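Local coordinates for protein putative beta-glucosidase (Bifidobacterium adolescentis, PDB 5WAB) that acts as a beta-glucosidase of glycoside hydrolase family 3, cleaving terminal beta-linked glucose from its substrates, at residues Y530-D535 against P598-K603; F551-V556 against V568-T573; V558-A563 against V661-D666; V584-A589 against F620-R625; K592-R597 against F627-E632. One frame throughout, in Å; residues are numbered along the deposited sequence.

Contact 1: Y530-D535 against P598-K603; sequences YYDTYD and PKHELK
The seam between the family 3 C-terminal domain and the fibronectin type III-like domain is pinned here by a His-carboxylate hydrogen bond, with a second bond from the backbone beside it. Asp532 lies near the C-terminal end of the short helix 528-531, and its chain runs toward the imidazole of His600. Asp532 CB lies 3.5 Å from His600 NE2. CG stands anti to the carbonyl carbon of its own residue (chi1 -60°), which brings the carboxylate up to the NE2 edge of the ring. At the tip, OD2 accepts from His600 NE2 at 2.7 Å; the acceptor lies close to the imidazole plane, while the donor stands above the plane of the carboxylate, the two flat groups being turned 55° apart. OD1 has its own partner, Arg653, and His600 ND1 binds Glu647, so the buried ring is gripped at both nitrogens. A histidine flanked by two carboxylates in this way is probably biased toward its protonated form. Thr533 suits the next position because its hydroxyl can give and accept at once: OG1 binds Arg529 O and also takes a bond from across the seam. The Pro598 ring packs at its side, with CB 3.7 Å from Thr533 OG1. Lys599 bends at chi3 and folds back along the turn, its CE 3.2 Å from Asp532 O, while its backbone N donates to Thr533 OG1 at 2.8 Å.

Contact 2: F551-V556 against V568-T573; sequences FAIDGV and VTATVT
Strands 551-556 and 568-573 run antiparallel, 151° between their directions, with Ala552-Thr573 and Asp554-Thr571 as hydrogen-bonded pairs and Ile553-Val572 as the non-hydrogen-bonded pair between them. Each hydrogen-bonded pair closes a ring of two bonds: Ala552 N reaches Thr573 O at 3.0 Å, and Thr571 N meets Asp554 O at 2.9 Å, nearly along the C=O axis. CA-H...O contacts fill the intervals, as where Ile553 CA approaches Thr571 O at 3.3 Å. Beyond Asp554 the register slips by one residue, so that Gly555 and Val556 together face Ala570, a beta bulge. Gly555 turns through a positive phi of 61°, which glycine adopts more easily than other residues.

Ile553 and Val572 share one face of this hairpin, CG1 of the isoleucine 4.4 Å from CB of the valine. Past the bulge, Val556 CG2 meets Ala570 CB at 3.8 Å; the small alanine leaves room for the branched neighbour. Phe551 sets its ring obliquely beside Val572, CD2 being 4.3 Å from CG2. The other face carries Ala552, Asp554, Thr571 and Thr573. There Asp554 and Thr571 lie side by side and point the same way, and OD1 comes 3.6 Å from Thr571 CB, so the carboxylate rests against the threonine's carbon.

Branched threonines suit an extended strand while tolerating water, and Asp554 is exposed. The aliphatic face, by contrast, packs on Ala656, Ala657, Val584 and Val648 of the facing sheet. The hairpin is thus amphipathic: backbone bonds hold it together, and its greasy side fastens it to the sandwich.

Contact 3: V558-A563 against V661-D666; sequences VAKTGA and VTLDGD
Two edge strands close one flank of the fibronectin type III-like beta sandwich here: 551-560, outermost in the three-stranded sheet, and 654-663, outermost in the four-stranded one. Their short segments run nearly parallel, 21° apart, with axes 7.7 Å from each other, too far for the strands to pair, so side chains bridge them; beyond the strands one backbone bond does join the segments. Inside, Val558 and Val661 cross at about a right angle and touch tightly, CG1 to CG1, at 3.5 Å. At the surface Lys560 stretches out fully extended, CG anti to the backbone N, and this length is what lets its ammonium span the sheets. Lys560 NZ donates to Thr662 O at 2.6 Å, in the carbonyl plane, and forms a salt bridge with Asp664 OD1 at 2.8 Å, approaching from 42° above the carboxylate. The backbone N of Asp664 donates almost straight to Ala563 O at 3.0 Å, which helps to place its carboxylate, and its OD2 rests 3.4 Å from Ala563 CB. Strand 642-648 backs the contact, Val646 behind Val558 and Tyr644 behind Leu663, while Leu663 also leans on Val639 of strand 636-639, and strand 566-574 flanks Val558 through Val568.

Contact 4: V584-A589 against F620-R625; sequences VQVYVA and FDLDER
Val586 presses a methyl straight onto the ring of Phe620, and this is where the contact is tightest. Val586 CG2 stands over the middle of one face of the Phe620 ring, 3.4 Å from its centroid and 7° off its normal, a CH-pi contact. The methyl is put there by a chi1 that sets CG2 anti to the carbonyl carbon. Val584 adds CG1 obliquely near the ring tip, 3.8 Å from Phe620 CZ. The strands themselves, 18° apart in direction with axes 9.7 Å from each other, belong to opposite sheets of the fibronectin type III-like sandwich, and these apolar residues are part of the core between them. An alanine in place of Phe620 would remove the ring and would probably leave Val586 CG2 and Val584 CG1 poorly packed, loosening the hold between the two sheets. Packing is slacker farther along. Leu622 touches with its branches alone: CD2 lies 4.3 Å from Val586 CG1, and CD1 is equally far from Val588 CG2. Here Phe627 comes in against both Val588 and Leu622. Asp621, between the two core residues, is exposed, as are Asp623 and Glu624, where the chain leaves the strand for a 3-10 turn and charged residues suit the water. On the far side of strand 584-589, Tyr587 stacks with His600, and its OH donates to Gln585 OE1 at 2.7 Å.

Contact 5: K592-R597 against F627-E632; sequences KAAVAR and FAYWSE
Tyr629 is the hub of this contact, its ring taken up by the loop 592-597 that leads toward strand 601-610 of the fibronectin type III-like domain. Apolar contacts come first. Val595 reaches the ring tip to tip and lays CG2 over the centre of one face, 3.5 Å from the Tyr629 ring centroid and 10° off the normal, a CH-pi contact; chi1 of -57° sets Val595 CG2 between the backbone N and the carbonyl carbon, and leaves CG1 3.9 Å from Tyr629 CE1. Ala593 CB approaches obliquely, 4.2 Å from Tyr629 CE2, its single methyl fitting beside the ring without crowding it. The charged group is Arg597, whose chain bends at chi3 (62°) and crosses the tyrosine at about a right angle. Its CD packs 3.7 Å from Tyr629 CD2, Tyr629 CB sits over one face of the guanidinium, and NH1 lies in the plane of the ring at its edge. The polar group is the phenol: Tyr629 OH bonds to Glu640 and His638, and Glu640 also takes Ala594 N, so one carboxylate ties ring and loop together. A leucine in place of Tyr629 would lose the hydroxyl's bonds and the flat face under Val595, and would probably loosen the hold on the loop. Strand 628-631 pairs with 636-639, and helix 173-180 of the N-terminal domain lies alongside, Arg174 against Val595 and Glu178 against Tyr629.

Overall arrangement
From the N-terminal side, contact 1 opens at 530-535 and closes at 598-603, tying the C-terminal domain of family 3 to the fibronectin type III-like domain. Within its span lies contact 2, a local hairpin. Contact 3 opens at 558-563 and closes last, at 661-666, crossing contacts 1 and 2 and enclosing contacts 4 and 5, which follow contact 2 in series. Contact 4 crosses contacts 1 and 5; contact 5 also crosses contact 1. Contacts 3 and 4 join the sandwich's two sheets, at flank and core, while contact 5 fastens a loop to a short two-stranded sheet. Phe627 links contacts 3, 4 and 5, touching Leu663, Val588 and Leu622.

Contact 1: Y530-D535 against P598-K603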
# COMPACT_ATOMS: atom_id res chain seq x y z
N TYR A 530 15.95 8.36 -2.52
CA TYR A 530 16.92 8.91 -3.46
C TYR A 530 16.80 10.43 -3.55
O TYR A 530 17.81 11.14 -3.54
CB TYR A 530 16.72 8.29 -4.85
CG TYR A 530 17.52 8.98 -5.92
CD1 TYR A 530 18.86 8.70 -6.10
CD2 TYR A 530 16.94 9.95 -6.74
CE1 TYR A 530 19.60 9.34 -7.08
CE2 TYR A 530 17.67 10.60 -7.71
CZ TYR A 530 19.00 10.29 -7.88
OH TYR A 530 19.74 10.93 -8.84
N TYR A 531 15.57 10.94 -3.65
CA TYR A 531 15.36 12.37 -3.86
C TYR A 531 15.93 13.19 -2.71
O TYR A 531 16.61 14.19 -2.92
CB TYR A 531 13.87 12.67 -4.04
CG TYR A 531 13.25 12.11 -5.30
CD1 TYR A 531 13.78 12.40 -6.56
CD2 TYR A 531 12.15 11.27 -5.24
CE1 TYR A 531 13.21 11.88 -7.71
CE2 TYR A 531 11.58 10.74 -6.37
CZ TYR A 531 12.10 11.05 -7.60
OH TYR A 531 11.51 10.51 -8.72
N ASP A 532 15.67 12.76 -1.47
CA ASP A 532 16.10 13.53 -0.31
C ASP A 532 17.59 13.40 -0.05
O ASP A 532 18.15 14.22 0.68
CB ASP A 532 15.30 13.10 0.92
CG ASP A 532 13.79 13.31 0.74
OD1 ASP A 532 13.37 13.90 -0.28
OD2 ASP A 532 13.03 12.87 1.62
N THR A 533 18.24 12.39 -0.62
CA THR A 533 19.67 12.20 -0.41
C THR A 533 20.52 12.98 -1.40
O THR A 533 21.60 13.46 -1.03
CB THR A 533 20.01 10.71 -0.50
OG1 THR A 533 19.16 9.99 0.39
CG2 THR A 533 21.47 10.46 -0.13
N TYR A 534 20.06 13.13 -2.64
CA TYR A 534 20.83 13.79 -3.69
C TYR A 534 20.26 15.16 -4.05
O TYR A 534 20.56 15.68 -5.13
CB TYR A 534 20.91 12.88 -4.91
CG TYR A 534 21.70 11.63 -4.63
CD1 TYR A 534 21.08 10.52 -4.08
CD2 TYR A 534 23.07 11.58 -4.87
CE1 TYR A 534 21.80 9.38 -3.80
CE2 TYR A 534 23.79 10.44 -4.58
CZ TYR A 534 23.16 9.34 -4.05
OH TYR A 534 23.87 8.20 -3.76
N ASP A 535 19.45 15.74 -3.16
CA ASP A 535 18.99 17.13 -3.28
C ASP A 535 18.30 17.38 -4.62
O ASP A 535 18.63 18.32 -5.35
CB ASP A 535 20.15 18.10 -3.07
CG ASP A 535 19.68 19.51 -2.79
OD1 ASP A 535 18.52 19.64 -2.34
OD2 ASP A 535 20.44 20.47 -3.05
N PRO A 598 20.14 6.39 2.75
CA PRO A 598 19.39 7.62 2.46
C PRO A 598 19.55 8.64 3.57
O PRO A 598 19.83 8.31 4.72
CB PRO A 598 17.94 7.14 2.37
CG PRO A 598 18.05 5.67 2.09
CD PRO A 598 19.28 5.20 2.79
N LYS A 599 19.36 9.92 3.22
CA LYS A 599 19.55 10.97 4.21
C LYS A 599 18.62 10.76 5.40
O LYS A 599 19.04 10.93 6.55
CB LYS A 599 19.32 12.35 3.60
CG LYS A 599 19.81 13.48 4.50
CD LYS A 599 19.91 14.80 3.77
CE LYS A 599 18.54 15.44 3.59
NZ LYS A 599 18.60 16.72 2.84
N HIS A 600 17.37 10.39 5.15
CA HIS A 600 16.48 10.03 6.25
C HIS A 600 15.47 9.00 5.76
O HIS A 600 15.23 8.85 4.56
CB HIS A 600 15.78 11.26 6.85
CG HIS A 600 14.97 12.04 5.87
ND1 HIS A 600 14.11 13.05 6.26
CD2 HIS A 600 14.87 11.96 4.52
CE1 HIS A 600 13.53 13.56 5.19
NE2 HIS A 600 13.97 12.92 4.13
N GLU A 601 14.86 8.30 6.72
CA GLU A 601 13.85 7.28 6.46
C GLU A 601 12.73 7.41 7.48
O GLU A 601 12.98 7.70 8.65
CB GLU A 601 14.45 5.87 6.51
CG GLU A 601 15.47 5.57 5.42
CD GLU A 601 15.93 4.12 5.43
OE1 GLU A 601 15.09 3.24 5.73
OE2 GLU A 601 17.12 3.87 5.12
N LEU A 602 11.49 7.21 7.03
CA LEU A 602 10.34 7.28 7.93
C LEU A 602 10.38 6.14 8.94
O LEU A 602 10.47 4.97 8.56
CB LEU A 602 9.04 7.23 7.13
CG LEU A 602 7.80 7.30 8.02
CD1 LEU A 602 7.54 8.74 8.45
CD2 LEU A 602 6.60 6.72 7.31
N LYS A 603 10.29 6.48 10.23
CA LYS A 603 10.35 5.49 11.30
C LYS A 603 9.21 5.63 12.31
O LYS A 603 9.26 4.99 13.37
CB LYS A 603 11.69 5.54 12.03
CG LYS A 603 12.87 5.07 11.17
CD LYS A 603 12.69 3.63 10.71
CE LYS A 603 13.90 3.15 9.91
NZ LYS A 603 13.78 1.72 9.51

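Contact 2: F551-V556 against V568-T573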
# COMPACT_ATOMS: atom_id res chain seq x y z
N PHE A 551 -1.52 24.04 12.00
CA PHE A 551 -0.99 23.31 13.14
C PHE A 551 0.42 23.79 13.46
O PHE A 551 1.14 24.30 12.59
CB PHE A 551 -1.00 21.79 12.88
CG PHE A 551 -2.38 21.24 12.64
CD1 PHE A 551 -2.93 21.26 11.36
CD2 PHE A 551 -3.13 20.72 13.68
CE1 PHE A 551 -4.20 20.77 11.13
CE2 PHE A 551 -4.41 20.22 13.45
CZ PHE A 551 -4.94 20.25 12.18
N ALA A 552 0.81 23.63 14.72
CA ALA A 552 2.14 23.99 15.19
C ALA A 552 2.66 22.87 16.07
O ALA A 552 1.91 22.29 16.86
CB ALA A 552 2.12 25.31 15.97
N ILE A 553 3.95 22.58 15.94
CA ILE A 553 4.62 21.54 16.71
C ILE A 553 5.66 22.19 17.61
O ILE A 553 6.52 22.95 17.13
CB ILE A 553 5.25 20.48 15.80
CG1 ILE A 553 4.16 19.75 15.01
CG2 ILE A 553 6.06 19.49 16.61
CD1 ILE A 553 4.70 18.76 14.02
N ASP A 554 5.59 21.89 18.90
CA ASP A 554 6.61 22.35 19.84
C ASP A 554 6.75 21.30 20.93
O ASP A 554 6.13 20.23 20.88
CB ASP A 554 6.25 23.73 20.41
CG ASP A 554 4.87 23.77 21.05
OD1 ASP A 554 4.22 22.71 21.15
OD2 ASP A 554 4.45 24.88 21.46
N GLY A 555 7.56 21.61 21.94
CA GLY A 555 7.78 20.66 23.02
C GLY A 555 8.40 19.36 22.56
O GLY A 555 8.20 18.33 23.20
N VAL A 556 9.16 19.39 21.46
CA VAL A 556 9.76 18.17 20.94
C VAL A 556 10.94 17.80 21.82
O VAL A 556 11.85 18.60 22.05
CB VAL A 556 10.20 18.35 19.48
CG1 VAL A 556 10.90 17.11 18.98
CG2 VAL A 556 9.00 18.67 18.60
N VAL A 568 10.64 9.59 21.55
CA VAL A 568 10.31 10.91 21.03
C VAL A 568 9.06 11.42 21.72
O VAL A 568 8.07 10.69 21.86
CB VAL A 568 10.10 10.88 19.51
CG1 VAL A 568 9.95 12.30 19.00
CG2 VAL A 568 11.27 10.21 18.85
N THR A 569 9.08 12.68 22.11
CA THR A 569 7.92 13.31 22.72
C THR A 569 7.71 14.65 22.04
O THR A 569 8.67 15.40 21.86
CB THR A 569 8.19 13.46 24.22
OG1 THR A 569 8.73 12.21 24.69
CG2 THR A 569 6.90 13.81 25.02
N ALA A 570 6.46 14.94 21.66
CA ALA A 570 6.15 16.19 20.97
C ALA A 570 4.70 16.59 21.22
O ALA A 570 3.84 15.75 21.51
CB ALA A 570 6.40 16.07 19.47
N THR A 571 4.42 17.89 21.06
CA THR A 571 3.07 18.44 21.17
C THR A 571 2.66 19.04 19.84
O THR A 571 3.40 19.85 19.26
CB THR A 571 2.98 19.53 22.24
OG1 THR A 571 3.32 18.99 23.53
CG2 THR A 571 1.55 20.08 22.30
N VAL A 572 1.47 18.69 19.37
CA VAL A 572 0.91 19.26 18.15
C VAL A 572 -0.37 20.01 18.53
O VAL A 572 -1.16 19.52 19.35
CB VAL A 572 0.63 18.17 17.09
CG1 VAL A 572 -0.19 17.04 17.68
CG2 VAL A 572 -0.04 18.76 15.86
N THR A 573 -0.56 21.19 17.95
CA THR A 573 -1.64 22.08 18.35
C THR A 573 -2.36 22.61 17.13
O THR A 573 -1.72 23.05 16.17
CB THR A 573 -1.09 23.24 19.19
OG1 THR A 573 -0.29 22.73 20.26
CG2 THR A 573 -2.23 24.07 19.76

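Contact 3: V558-A563 against V661-D666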
# COMPACT_ATOMS: atom_id res chain seq x y z
N VAL A 558 13.58 14.38 22.46
CA VAL A 558 14.04 13.04 22.12
C VAL A 558 14.99 12.59 23.22
O VAL A 558 15.93 13.32 23.56
CB VAL A 558 14.71 13.01 20.73
CG1 VAL A 558 15.10 11.60 20.35
CG2 VAL A 558 13.78 13.61 19.68
N ALA A 559 14.74 11.42 23.79
CA ALA A 559 15.53 10.91 24.90
C ALA A 559 15.98 9.49 24.59
O ALA A 559 15.21 8.67 24.07
CB ALA A 559 14.74 10.95 26.21
N LYS A 560 17.23 9.20 24.92
CA LYS A 560 17.77 7.85 24.78
C LYS A 560 17.21 6.95 25.88
O LYS A 560 17.15 7.35 27.04
CB LYS A 560 19.29 7.91 24.83
CG LYS A 560 20.03 6.64 24.48
CD LYS A 560 21.53 6.93 24.45
CE LYS A 560 22.35 5.70 24.08
NZ LYS A 560 23.80 6.01 24.00
N THR A 561 16.75 5.76 25.50
CA THR A 561 16.13 4.83 26.44
C THR A 561 16.89 3.51 26.57
O THR A 561 16.40 2.59 27.23
CB THR A 561 14.68 4.55 26.05
OG1 THR A 561 14.63 4.02 24.72
CG2 THR A 561 13.86 5.83 26.14
N GLY A 562 18.06 3.40 25.96
CA GLY A 562 18.83 2.17 26.04
C GLY A 562 20.14 2.34 25.31
O GLY A 562 20.51 3.45 24.91
N ALA A 563 20.86 1.23 25.16
CA ALA A 563 22.12 1.27 24.42
C ALA A 563 21.90 1.74 22.98
O ALA A 563 22.74 2.46 22.43
CB ALA A 563 22.79 -0.10 24.44
N VAL A 661 20.65 12.19 18.85
CA VAL A 661 20.92 11.17 19.84
C VAL A 661 22.17 10.41 19.42
O VAL A 661 22.44 10.23 18.23
CB VAL A 661 19.73 10.21 20.05
CG1 VAL A 661 18.55 10.98 20.56
CG2 VAL A 661 19.37 9.51 18.74
N THR A 662 22.93 9.98 20.41
CA THR A 662 24.16 9.21 20.20
C THR A 662 23.95 7.79 20.72
O THR A 662 23.65 7.60 21.90
CB THR A 662 25.33 9.89 20.91
OG1 THR A 662 25.43 11.25 20.47
CG2 THR A 662 26.64 9.17 20.58
N LEU A 663 24.07 6.81 19.84
CA LEU A 663 23.87 5.42 20.20
C LEU A 663 25.21 4.70 20.36
O LEU A 663 26.24 5.13 19.85
CB LEU A 663 23.02 4.71 19.14
CG LEU A 663 21.69 5.38 18.82
CD1 LEU A 663 20.91 4.51 17.85
CD2 LEU A 663 20.89 5.65 20.08
N ASP A 664 25.17 3.58 21.11
CA ASP A 664 26.40 2.85 21.42
C ASP A 664 26.83 1.89 20.31
O ASP A 664 28.00 1.51 20.28
CB ASP A 664 26.24 2.03 22.70
CG ASP A 664 25.74 2.85 23.87
OD1 ASP A 664 25.82 4.09 23.81
OD2 ASP A 664 25.29 2.23 24.86
N GLY A 665 25.93 1.51 19.42
CA GLY A 665 26.20 0.37 18.54
C GLY A 665 25.86 -0.95 19.20
O GLY A 665 25.89 -1.10 20.42
N ASP A 666 25.54 -1.94 18.37
CA ASP A 666 25.05 -3.22 18.87
C ASP A 666 26.16 -4.19 19.24
O ASP A 666 25.85 -5.32 19.64
CB ASP A 666 24.10 -3.87 17.86
CG ASP A 666 24.72 -4.05 16.50
OD1 ASP A 666 25.96 -4.11 16.40
OD2 ASP A 666 23.96 -4.15 15.52

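Contact 4: V584-A589 against F620-R625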
# COMPACT_ATOMS: atom_id res chain seq x y z
N VAL A 584 1.62 13.73 12.22
CA VAL A 584 3.01 14.01 12.58
C VAL A 584 3.87 12.84 12.15
O VAL A 584 3.50 11.67 12.33
CB VAL A 584 3.13 14.26 14.10
CG1 VAL A 584 4.58 14.52 14.49
CG2 VAL A 584 2.25 15.43 14.51
N GLN A 585 5.04 13.14 11.58
CA GLN A 585 5.91 12.14 11.00
C GLN A 585 7.30 12.25 11.63
O GLN A 585 7.79 13.35 11.88
CB GLN A 585 6.00 12.31 9.47
CG GLN A 585 4.63 12.44 8.81
CD GLN A 585 4.68 12.87 7.35
OE1 GLN A 585 5.67 12.66 6.66
NE2 GLN A 585 3.59 13.47 6.88
N VAL A 586 7.91 11.09 11.88
CA VAL A 586 9.23 11.01 12.48
C VAL A 586 10.16 10.33 11.49
O VAL A 586 9.86 9.24 11.00
CB VAL A 586 9.22 10.25 13.82
CG1 VAL A 586 10.64 10.07 14.35
CG2 VAL A 586 8.36 10.99 14.84
N TYR A 587 11.28 10.99 11.18
CA TYR A 587 12.32 10.45 10.32
C TYR A 587 13.61 10.29 11.11
O TYR A 587 13.86 11.02 12.07
CB TYR A 587 12.55 11.36 9.10
CG TYR A 587 11.35 11.48 8.19
CD1 TYR A 587 10.31 12.34 8.49
CD2 TYR A 587 11.26 10.74 7.02
CE1 TYR A 587 9.21 12.45 7.67
CE2 TYR A 587 10.17 10.84 6.19
CZ TYR A 587 9.15 11.70 6.52
OH TYR A 587 8.06 11.80 5.69
N VAL A 588 14.43 9.32 10.71
CA VAL A 588 15.74 9.13 11.31
C VAL A 588 16.79 9.47 10.27
O VAL A 588 16.83 8.85 9.20
CB VAL A 588 15.93 7.70 11.84
CG1 VAL A 588 17.39 7.44 12.17
CG2 VAL A 588 15.06 7.48 13.08
N ALA A 589 17.63 10.45 10.58
CA ALA A 589 18.69 10.89 9.67
C ALA A 589 20.04 10.44 10.23
O ALA A 589 20.58 11.09 11.14
CB ALA A 589 18.67 12.41 9.49
N PHE A 620 6.59 8.71 20.35
CA PHE A 620 7.06 7.73 19.38
C PHE A 620 8.16 6.90 20.03
O PHE A 620 9.10 7.45 20.61
CB PHE A 620 7.61 8.41 18.12
CG PHE A 620 6.64 9.34 17.44
CD1 PHE A 620 5.82 8.89 16.41
CD2 PHE A 620 6.57 10.68 17.80
CE1 PHE A 620 4.94 9.76 15.78
CE2 PHE A 620 5.69 11.54 17.17
CZ PHE A 620 4.88 11.08 16.16
N ASP A 621 8.03 5.57 19.94
CA ASP A 621 9.10 4.66 20.31
C ASP A 621 9.97 4.39 19.09
O ASP A 621 9.44 4.10 18.01
CB ASP A 621 8.54 3.35 20.86
CG ASP A 621 8.11 3.46 22.32
OD1 ASP A 621 8.66 4.31 23.05
OD2 ASP A 621 7.22 2.69 22.73
N LEU A 622 11.28 4.48 19.25
CA LEU A 622 12.24 4.19 18.19
C LEU A 622 13.10 3.03 18.65
O LEU A 622 14.05 3.22 19.41
CB LEU A 622 13.09 5.42 17.87
CG LEU A 622 12.37 6.62 17.25
CD1 LEU A 622 13.32 7.79 17.02
CD2 LEU A 622 11.69 6.21 15.96
N ASP A 623 12.77 1.82 18.21
CA ASP A 623 13.53 0.65 18.62
C ASP A 623 14.85 0.60 17.87
O ASP A 623 15.19 1.49 17.09
CB ASP A 623 12.72 -0.63 18.39
CG ASP A 623 12.30 -0.82 16.94
OD1 ASP A 623 12.83 -0.14 16.04
OD2 ASP A 623 11.41 -1.67 16.69
N GLU A 624 15.61 -0.48 18.09
CA GLU A 624 16.91 -0.60 17.43
C GLU A 624 16.77 -0.65 15.91
O GLU A 624 17.67 -0.19 15.20
CB GLU A 624 17.63 -1.84 17.95
CG GLU A 624 17.97 -1.77 19.43
CD GLU A 624 18.77 -2.97 19.90
OE1 GLU A 624 18.96 -3.91 19.10
OE2 GLU A 624 19.21 -2.97 21.07
N ARG A 625 15.68 -1.22 15.40
CA ARG A 625 15.46 -1.27 13.96
C ARG A 625 15.22 0.10 13.35
O ARG A 625 15.37 0.26 12.13
CB ARG A 625 14.30 -2.21 13.64
CG ARG A 625 14.65 -3.70 13.69
CD ARG A 625 15.49 -4.11 12.48
NE ARG A 625 14.76 -3.89 11.23
CZ ARG A 625 13.93 -4.77 10.68
NH1 ARG A 625 13.72 -5.95 11.27
NH2 ARG A 625 13.30 -4.47 9.55

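Contact 5: K592-R597 against F627-E632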
# COMPACT_ATOMS: atom_id res chain seq x y z
N LYS A 592 27.28 9.57 8.75
CA LYS A 592 28.09 8.80 7.81
C LYS A 592 28.32 7.40 8.36
O LYS A 592 28.78 7.23 9.49
CB LYS A 592 29.42 9.50 7.55
CG LYS A 592 30.31 8.75 6.57
CD LYS A 592 29.65 8.61 5.20
CE LYS A 592 30.50 7.80 4.22
NZ LYS A 592 31.83 8.43 3.93
N ALA A 593 28.00 6.39 7.54
CA ALA A 593 28.07 5.00 7.95
C ALA A 593 28.97 4.21 7.00
O ALA A 593 29.39 4.71 5.95
CB ALA A 593 26.67 4.36 7.99
N ALA A 594 29.25 2.97 7.39
CA ALA A 594 30.07 2.09 6.56
C ALA A 594 29.38 1.68 5.28
O ALA A 594 30.03 1.14 4.38
CB ALA A 594 30.47 0.84 7.35
N VAL A 595 28.07 1.89 5.17
CA VAL A 595 27.31 1.61 3.96
C VAL A 595 26.58 2.88 3.54
O VAL A 595 26.38 3.81 4.32
CB VAL A 595 26.32 0.45 4.15
CG1 VAL A 595 27.05 -0.81 4.59
CG2 VAL A 595 25.24 0.82 5.16
N ALA A 596 26.19 2.90 2.26
CA ALA A 596 25.38 3.99 1.73
C ALA A 596 23.97 3.93 2.30
O ALA A 596 23.35 2.86 2.33
CB ALA A 596 25.35 3.93 0.21
N ARG A 597 23.48 5.07 2.78
CA ARG A 597 22.16 5.17 3.38
C ARG A 597 21.46 6.44 2.92
O ARG A 597 22.12 7.46 2.69
CB ARG A 597 22.24 5.16 4.92
CG ARG A 597 23.03 3.99 5.50
CD ARG A 597 22.69 3.79 6.96
NE ARG A 597 21.28 3.46 7.13
CZ ARG A 597 20.67 3.38 8.30
NH1 ARG A 597 21.35 3.60 9.42
NH2 ARG A 597 19.38 3.08 8.36
N PHE A 627 17.19 2.47 13.74
CA PHE A 627 18.53 2.98 13.50
C PHE A 627 19.43 1.97 12.80
O PHE A 627 20.64 2.22 12.66
CB PHE A 627 19.18 3.40 14.82
CG PHE A 627 18.37 4.39 15.61
CD1 PHE A 627 18.45 5.74 15.33
CD2 PHE A 627 17.54 3.97 16.63
CE1 PHE A 627 17.71 6.66 16.04
CE2 PHE A 627 16.80 4.88 17.35
CZ PHE A 627 16.88 6.23 17.06
N ALA A 628 18.90 0.84 12.35
CA ALA A 628 19.71 -0.26 11.86
C ALA A 628 19.57 -0.43 10.36
O ALA A 628 18.46 -0.38 9.82
CB ALA A 628 19.33 -1.57 12.56
N TYR A 629 20.69 -0.68 9.69
CA TYR A 629 20.68 -1.09 8.30
C TYR A 629 21.01 -2.57 8.22
O TYR A 629 21.50 -3.17 9.18
CB TYR A 629 21.67 -0.28 7.46
CG TYR A 629 23.12 -0.31 7.93
CD1 TYR A 629 23.96 -1.37 7.59
CD2 TYR A 629 23.64 0.72 8.70
CE1 TYR A 629 25.28 -1.40 8.01
CE2 TYR A 629 24.96 0.70 9.13
CZ TYR A 629 25.77 -0.37 8.78
OH TYR A 629 27.08 -0.39 9.19
N TRP A 630 20.74 -3.16 7.06
CA TRP A 630 21.15 -4.53 6.82
C TRP A 630 22.61 -4.56 6.39
O TRP A 630 22.99 -3.88 5.42
CB TRP A 630 20.27 -5.19 5.76
CG TRP A 630 20.58 -6.64 5.61
CD1 TRP A 630 21.37 -7.21 4.66
CD2 TRP A 630 20.14 -7.70 6.45
NE1 TRP A 630 21.44 -8.57 4.85
CE2 TRP A 630 20.69 -8.89 5.95
CE3 TRP A 630 19.32 -7.76 7.58
CZ2 TRP A 630 20.45 -10.13 6.54
CZ3 TRP A 630 19.08 -8.98 8.17
CH2 TRP A 630 19.64 -10.16 7.65
N SER A 631 23.42 -5.34 7.08
CA SER A 631 24.82 -5.50 6.74
C SER A 631 25.01 -6.85 6.07
O SER A 631 24.77 -7.89 6.69
CB SER A 631 25.72 -5.39 7.97
OG SER A 631 27.07 -5.69 7.64
N GLU A 632 25.45 -6.84 4.81
CA GLU A 632 25.77 -8.10 4.16
C GLU A 632 27.04 -8.70 4.73
O GLU A 632 27.26 -9.90 4.60
CB GLU A 632 25.90 -7.90 2.65
CG GLU A 632 24.63 -7.39 2.00
CD GLU A 632 24.75 -7.27 0.49
OE1 GLU A 632 25.74 -7.79 -0.08
OE2 GLU A 632 23.84 -6.66 -0.13